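Local structure of Exo-beta-1,4-mannosidase (Rhizomucor miehei, 4LYP) at residues A[93-98]-A[144-149]; A[229-234]-A[260-265]. The protein probably removes mannose units one at a time from the non-reducing ends of beta-1,4-linked mannosides, as a glycoside hydrolase of family 5 with transglycosylation activity. All blocks are in the same frame, centred on the assembly; numbering follows the deposited sequence. Where two conformers were deposited one is given.

Contact 1. Residues A[93-98]-A[144-149]; sequences INNLRV and TAVMTL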
loop_
_atom_site.group_PDB
_atom_site.type_symbol
_atom_site.label_atom_id
_atom_site.label_comp_id
_atom_site.label_asym_id
_atom_site.label_seq_id
_atom_site.Cartn_x
_atom_site.Cartn_y
_atom_site.Cartn_z
ATOM N N ILE A 93 11.952 2.513 10.027
ATOM C CA ILE A 93 11.184 2.693 8.775
ATOM C C ILE A 93 11.489 4.080 8.215
ATOM O O ILE A 93 11.411 5.102 8.919
ATOM C CB ILE A 93 9.683 2.416 9.045
ATOM C CG1 ILE A 93 9.462 0.891 9.299
ATOM C CG2 ILE A 93 8.762 3.078 8.037
ATOM C CD1 ILE A 93 8.204 0.579 10.126
ATOM N N ASN A 94 11.700 4.121 6.893
ATOM C CA ASN A 94 11.923 5.387 6.192
ATOM C C ASN A 94 10.835 5.686 5.143
ATOM O O ASN A 94 10.928 6.734 4.474
ATOM C CB ASN A 94 13.297 5.514 5.559
ATOM C CG ASN A 94 13.454 4.676 4.309
ATOM O OD1 ASN A 94 12.612 3.780 4.038
ATOM N ND2 ASN A 94 14.532 4.864 3.581
ATOM N N ASN A 95 9.832 4.826 4.970
ATOM C CA ASN A 95 8.923 4.943 3.855
ATOM C C ASN A 95 7.594 4.320 4.227
ATOM O O ASN A 95 7.551 3.186 4.720
ATOM C CB ASN A 95 9.511 4.194 2.606
ATOM C CG ASN A 95 8.641 4.307 1.369
ATOM O OD1 ASN A 95 7.893 3.367 1.046
ATOM N ND2 ASN A 95 8.711 5.433 0.681
ATOM N N LEU A 96 6.507 5.126 4.079
ATOM C CA LEU A 96 5.151 4.589 4.306
ATOM C C LEU A 96 4.375 4.649 2.991
ATOM O O LEU A 96 4.327 5.672 2.313
ATOM C CB LEU A 96 4.357 5.393 5.345
ATOM C CG LEU A 96 5.051 5.493 6.721
ATOM C CD1 LEU A 96 4.146 6.291 7.649
ATOM C CD2 LEU A 96 5.330 4.100 7.338
ATOM N N ARG A 97 3.780 3.502 2.651
ATOM C CA ARG A 97 2.770 3.441 1.574
ATOM C C ARG A 97 1.437 3.759 2.221
ATOM O O ARG A 97 1.026 3.071 3.158
ATOM C CB ARG A 97 2.832 2.083 0.886
ATOM C CG ARG A 97 1.804 1.958 -0.219
ATOM C CD ARG A 97 2.155 0.788 -1.116
ATOM N NE ARG A 97 1.095 0.525 -2.116
ATOM C CZ ARG A 97 0.166 -0.418 -2.052
ATOM N NH1 ARG A 97 -0.011 -1.131 -0.947
ATOM N NH2 ARG A 97 -0.655 -0.581 -3.089
ATOM N N VAL A 98 0.800 4.819 1.757
ATOM C CA VAL A 98 -0.369 5.379 2.393
ATOM C C VAL A 98 -1.498 5.479 1.350
ATOM O O VAL A 98 -1.262 5.474 0.165
ATOM C CB VAL A 98 -0.086 6.724 3.096
ATOM C CG1 VAL A 98 1.045 6.538 4.095
ATOM C CG2 VAL A 98 0.192 7.814 2.103
ATOM N N THR A 144 9.465 9.072 3.656
ATOM C CA THR A 144 8.804 9.472 2.397
ATOM C C THR A 144 7.539 8.626 2.219
ATOM O O THR A 144 7.393 7.546 2.822
ATOM C CB THR A 144 9.715 9.274 1.177
ATOM O OG1 THR A 144 10.147 7.891 1.100
ATOM C CG2 THR A 144 10.895 10.225 1.233
ATOM N N ALA A 145 6.622 9.150 1.411
ATOM C CA ALA A 145 5.315 8.569 1.215
ATOM C C ALA A 145 5.146 8.070 -0.225
ATOM O O ALA A 145 5.440 8.775 -1.196
ATOM C CB ALA A 145 4.223 9.587 1.481
ATOM N N VAL A 146 4.563 6.890 -0.344
ATOM C CA VAL A 146 3.996 6.414 -1.614
ATOM C C VAL A 146 2.485 6.698 -1.522
ATOM O O VAL A 146 1.812 6.160 -0.611
ATOM C CB VAL A 146 4.274 4.907 -1.863
ATOM C CG1 VAL A 146 3.534 4.412 -3.065
ATOM C CG2 VAL A 146 5.785 4.694 -1.986
ATOM N N MET A 147 2.005 7.595 -2.387
ATOM C CA MET A 147 0.631 8.131 -2.274
ATOM C C MET A 147 -0.298 7.350 -3.215
ATOM O O MET A 147 -0.321 7.628 -4.414
ATOM C CB MET A 147 0.620 9.572 -2.657
ATOM C CG MET A 147 1.405 10.502 -1.690
ATOM S SD MET A 147 0.535 10.794 -0.152
ATOM C CE MET A 147 -0.560 12.108 -0.713
ATOM N N THR A 148 -1.006 6.371 -2.685
ATOM C CA THR A 148 -1.904 5.525 -3.500
ATOM C C THR A 148 -3.177 6.324 -3.798
ATOM O O THR A 148 -3.880 6.754 -2.872
ATOM C CB THR A 148 -2.201 4.221 -2.823
ATOM O OG1 THR A 148 -0.937 3.589 -2.455
ATOM C CG2 THR A 148 -2.979 3.269 -3.697
ATOM N N LEU A 149 -3.445 6.581 -5.087
ATOM C CA LEU A 149 -4.526 7.511 -5.474
ATOM C C LEU A 149 -5.870 6.853 -5.683
ATOM O O LEU A 149 -6.879 7.572 -5.902
ATOM C CB LEU A 149 -4.088 8.268 -6.718
ATOM C CG LEU A 149 -2.973 9.274 -6.497
ATOM C CD1 LEU A 149 -2.278 9.571 -7.832
ATOM C CD2 LEU A 149 -3.575 10.534 -5.896
#

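Contact 2. Residues A[229-234]-A[260-265]; sequences VIMSWQ and KHLVSA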
loop_
_atom_site.group_PDB
_atom_site.type_symbol
_atom_site.label_atom_id
_atom_site.label_comp_id
_atom_site.label_asym_id
_atom_site.label_seq_id
_atom_site.Cartn_x
_atom_site.Cartn_y
_atom_site.Cartn_z
ATOM N N VAL A 229 8.594 15.163 0.644
ATOM C CA VAL A 229 8.206 14.039 1.510
ATOM C C VAL A 229 7.465 12.973 0.703
ATOM O O VAL A 229 7.471 11.800 1.073
ATOM C CB VAL A 229 7.374 14.577 2.689
ATOM C CG1 VAL A 229 6.756 13.449 3.497
ATOM C CG2 VAL A 229 8.271 15.459 3.592
ATOM N N ILE A 230 6.785 13.363 -0.388
ATOM C CA ILE A 230 6.136 12.399 -1.258
ATOM C C ILE A 230 7.216 11.801 -2.162
ATOM O O ILE A 230 7.825 12.538 -2.959
ATOM C CB ILE A 230 4.985 13.091 -2.016
ATOM C CG1 ILE A 230 3.871 13.410 -1.015
ATOM C CG2 ILE A 230 4.496 12.186 -3.164
ATOM C CD1 ILE A 230 2.808 14.335 -1.570
ATOM N N MET A 231 7.407 10.488 -2.074
ATOM C CA MET A 231 8.283 9.746 -2.969
ATOM C C MET A 231 7.627 9.534 -4.315
ATOM O O MET A 231 8.278 9.651 -5.379
ATOM C CB MET A 231 8.643 8.392 -2.311
ATOM C CG MET A 231 9.262 7.441 -3.332
ATOM S SD MET A 231 9.871 5.956 -2.507
ATOM C CE MET A 231 9.978 4.802 -3.886
ATOM N N SER A 232 6.395 9.070 -4.303
ATOM C CA SER A 232 5.743 8.716 -5.562
ATOM C C SER A 232 4.238 8.896 -5.490
ATOM O O SER A 232 3.636 8.810 -4.391
ATOM C CB SER A 232 6.101 7.277 -5.998
ATOM O OG SER A 232 5.546 6.401 -5.057
ATOM N N TRP A 233 3.644 9.108 -6.649
ATOM C CA TRP A 233 2.182 9.000 -6.852
ATOM C C TRP A 233 1.938 7.640 -7.444
ATOM O O TRP A 233 2.571 7.256 -8.426
ATOM C CB TRP A 233 1.705 10.034 -7.850
ATOM C CG TRP A 233 1.927 11.422 -7.332
ATOM C CD1 TRP A 233 2.916 12.338 -7.706
ATOM C CD2 TRP A 233 1.186 12.078 -6.281
ATOM N NE1 TRP A 233 2.832 13.471 -6.930
ATOM C CE2 TRP A 233 1.792 13.357 -6.059
ATOM C CE3 TRP A 233 0.060 11.710 -5.522
ATOM C CZ2 TRP A 233 1.321 14.230 -5.105
ATOM C CZ3 TRP A 233 -0.401 12.577 -4.562
ATOM C CH2 TRP A 233 0.215 13.839 -4.369
ATOM N N GLN A 234 1.016 6.886 -6.851
ATOM C CA GLN A 234 0.719 5.516 -7.317
ATOM C C GLN A 234 -0.680 5.477 -7.882
ATOM O O GLN A 234 -1.632 5.908 -7.202
ATOM C CB GLN A 234 0.926 4.535 -6.180
ATOM C CG GLN A 234 0.579 3.106 -6.578
ATOM C CD GLN A 234 1.106 2.205 -5.499
ATOM O OE1 GLN A 234 0.402 1.962 -4.485
ATOM N NE2 GLN A 234 2.352 1.718 -5.646
ATOM N N LYS A 260 7.859 16.701 -10.704
ATOM C CA LYS A 260 9.019 16.415 -9.884
ATOM C C LYS A 260 9.000 15.022 -9.245
ATOM O O LYS A 260 10.007 14.624 -8.676
ATOM C CB LYS A 260 9.130 17.441 -8.754
ATOM C CG LYS A 260 9.360 18.873 -9.297
ATOM C CD LYS A 260 9.359 19.903 -8.195
ATOM C CE LYS A 260 9.702 21.308 -8.748
ATOM N NZ LYS A 260 10.941 21.248 -9.560
ATOM N N HIS A 261 7.855 14.313 -9.313
ATOM C CA HIS A 261 7.676 13.057 -8.555
ATOM C C HIS A 261 7.720 11.825 -9.422
ATOM O O HIS A 261 7.274 11.823 -10.582
ATOM C CB HIS A 261 6.318 13.147 -7.854
ATOM C CG HIS A 261 6.334 13.973 -6.608
ATOM N ND1 HIS A 261 5.295 14.814 -6.278
ATOM C CD2 HIS A 261 7.225 13.989 -5.562
ATOM C CE1 HIS A 261 5.555 15.346 -5.094
ATOM N NE2 HIS A 261 6.728 14.843 -4.614
ATOM N N LEU A 262 8.149 10.760 -8.808
ATOM C CA LEU A 262 8.027 9.412 -9.371
ATOM C C LEU A 262 6.563 8.959 -9.467
ATOM O O LEU A 262 5.717 9.415 -8.681
ATOM C CB LEU A 262 8.818 8.432 -8.521
ATOM C CG LEU A 262 10.300 8.738 -8.376
ATOM C CD1 LEU A 262 10.970 7.693 -7.451
ATOM C CD2 LEU A 262 10.998 8.799 -9.753
ATOM N N VAL A 263 6.324 8.033 -10.388
ATOM C CA VAL A 263 5.013 7.439 -10.604
ATOM C C VAL A 263 5.136 5.948 -10.564
ATOM O O VAL A 263 6.040 5.338 -11.195
ATOM C CB VAL A 263 4.385 7.937 -11.928
ATOM C CG1 VAL A 263 2.998 7.322 -12.144
ATOM C CG2 VAL A 263 4.307 9.449 -11.934
ATOM N N SER A 264 4.182 5.320 -9.884
ATOM C CA SER A 264 4.077 3.883 -9.759
ATOM C C SER A 264 2.710 3.343 -10.164
ATOM O O SER A 264 1.725 4.073 -10.115
ATOM C CB SER A 264 4.277 3.576 -8.193
ATOM O OG SER A 264 4.037 2.235 -7.900
ATOM N N ALA A 265 2.656 2.064 -10.597
ATOM C CA ALA A 265 1.445 1.443 -11.064
ATOM C C ALA A 265 0.635 0.745 -9.993
ATOM O O ALA A 265 -0.538 0.453 -10.224
ATOM C CB ALA A 265 1.784 0.445 -12.150
HETATM O O HOH W 1 9.763 11.783 -6.251
#

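Contact 1. Residues A[93-98]-A[144-149]
N95 and T144 pair at the start of two parallel strands, 95-98 and 144-148. The amide ND2 of N95 donates to T144 OG1 at 2.9 Å, with the hydroxyl oxygen lying in the amide plane; T144 OG1 also bonds to Y55 OH, and N95 OD1 is taken by N388 ND2. Alongside, the backbones form an unbroken parallel ladder: T144 N to N94 O (2.9 Å), L96 N to T144 O, V146 N to L96 O, V98 N to V146 O (nearly straight, 177°) and T148 N to V98 O (3.0 Å). R97 lies on the same face as N95, T144 and V146. Its CG, anti to the backbone N (chi1 179°), passes V146 CG1 at 4.1 Å, and the extended chain carries the guanidinium beyond to a salt bridge with E337 and bonds to N237, N61 and Q234. T148 OG1 also bonds Q234 OE1, which thus receives both this hydroxyl and R97 NE. On the other face V98, which also packs on L134 of helix 125-140, touches M147 SD with CG2 at 3.8 Å. A largely polar interior face and an apolar face turned to helix 125-140 mark neighbouring strands of a TIM barrel, here with the R97 side chain about 8 Å from a bound guanidine.

Contact 2. Residues A[229-234]-A[260-265]
Strands 230-234 and 262-264 are the two parallel strands of a beta-alpha-beta unit of the TIM barrel, joined by the crossover helix 244-257. Two backbone bonds tie them, W233 N to L262 O (2.9 Å) and S264 N to W233 O (2.9 Å); just before them a water lies between M231 O and L262 N, accepting from L262 N and probably donating to M231 O. The short strand segments cross at 41°, and side chains take over at both ends. At the start, the H261 imidazole lies against I230 and W233. I230 CG2, the branch anti to the backbone N, sits over one face of the imidazole, 3.9 Å from its centroid. The indole meets the same imidazole obliquely, planes at 73°, which brings W233 NE1 to 2.9 Å from H261 ND1, while H261 NE2 bonds the carbonyl oxygen of D227. The same water lies in the plane of the imidazole, at its edge. The W233 side chain also touches I254 of helix 244-257. At the far end the extended Q234 side chain donates from NE2 to S264 OG at 2.9 Å, almost straight (173°) and in the amide plane. NE2 also bonds E336 OE1, and OE1 is held by residues of strands 95-99 and 144-148. S232 OG, on the same face as Q234, bonds Y287 OH. Facing a carbonyl acceptor, H261 NE2 should carry a proton, and this bond together with the I230 contact over the face fixes the orientation of the ring; two acceptors at NE2 and donors at OE1 likewise settle which way the Q234 amide is flipped.

Overall arrangement
Contacts 1 and 2 are two strand pairings of one curled sheet, separated by the pairing of 144-148 with 230-234, and both are buried, contact 1 about 8 Å and contact 2 about 13 Å from the centre of the chain (centre to centre). Probable backbone bonds from M231 N to A145 O and from A145 N to V229 O join the middle strands, so the two contacts together order four strands. Q234 links their interior faces through R97 and T148. Their chemistry differs: the nearly parallel strands of contact 1 rest on a regular five-bond ladder and an arginine in a salt bridge with E337, whereas the more strongly twisted contact 2 has two direct backbone bonds, a probable water bridge and an imidazole packed among apolar and aromatic side chains.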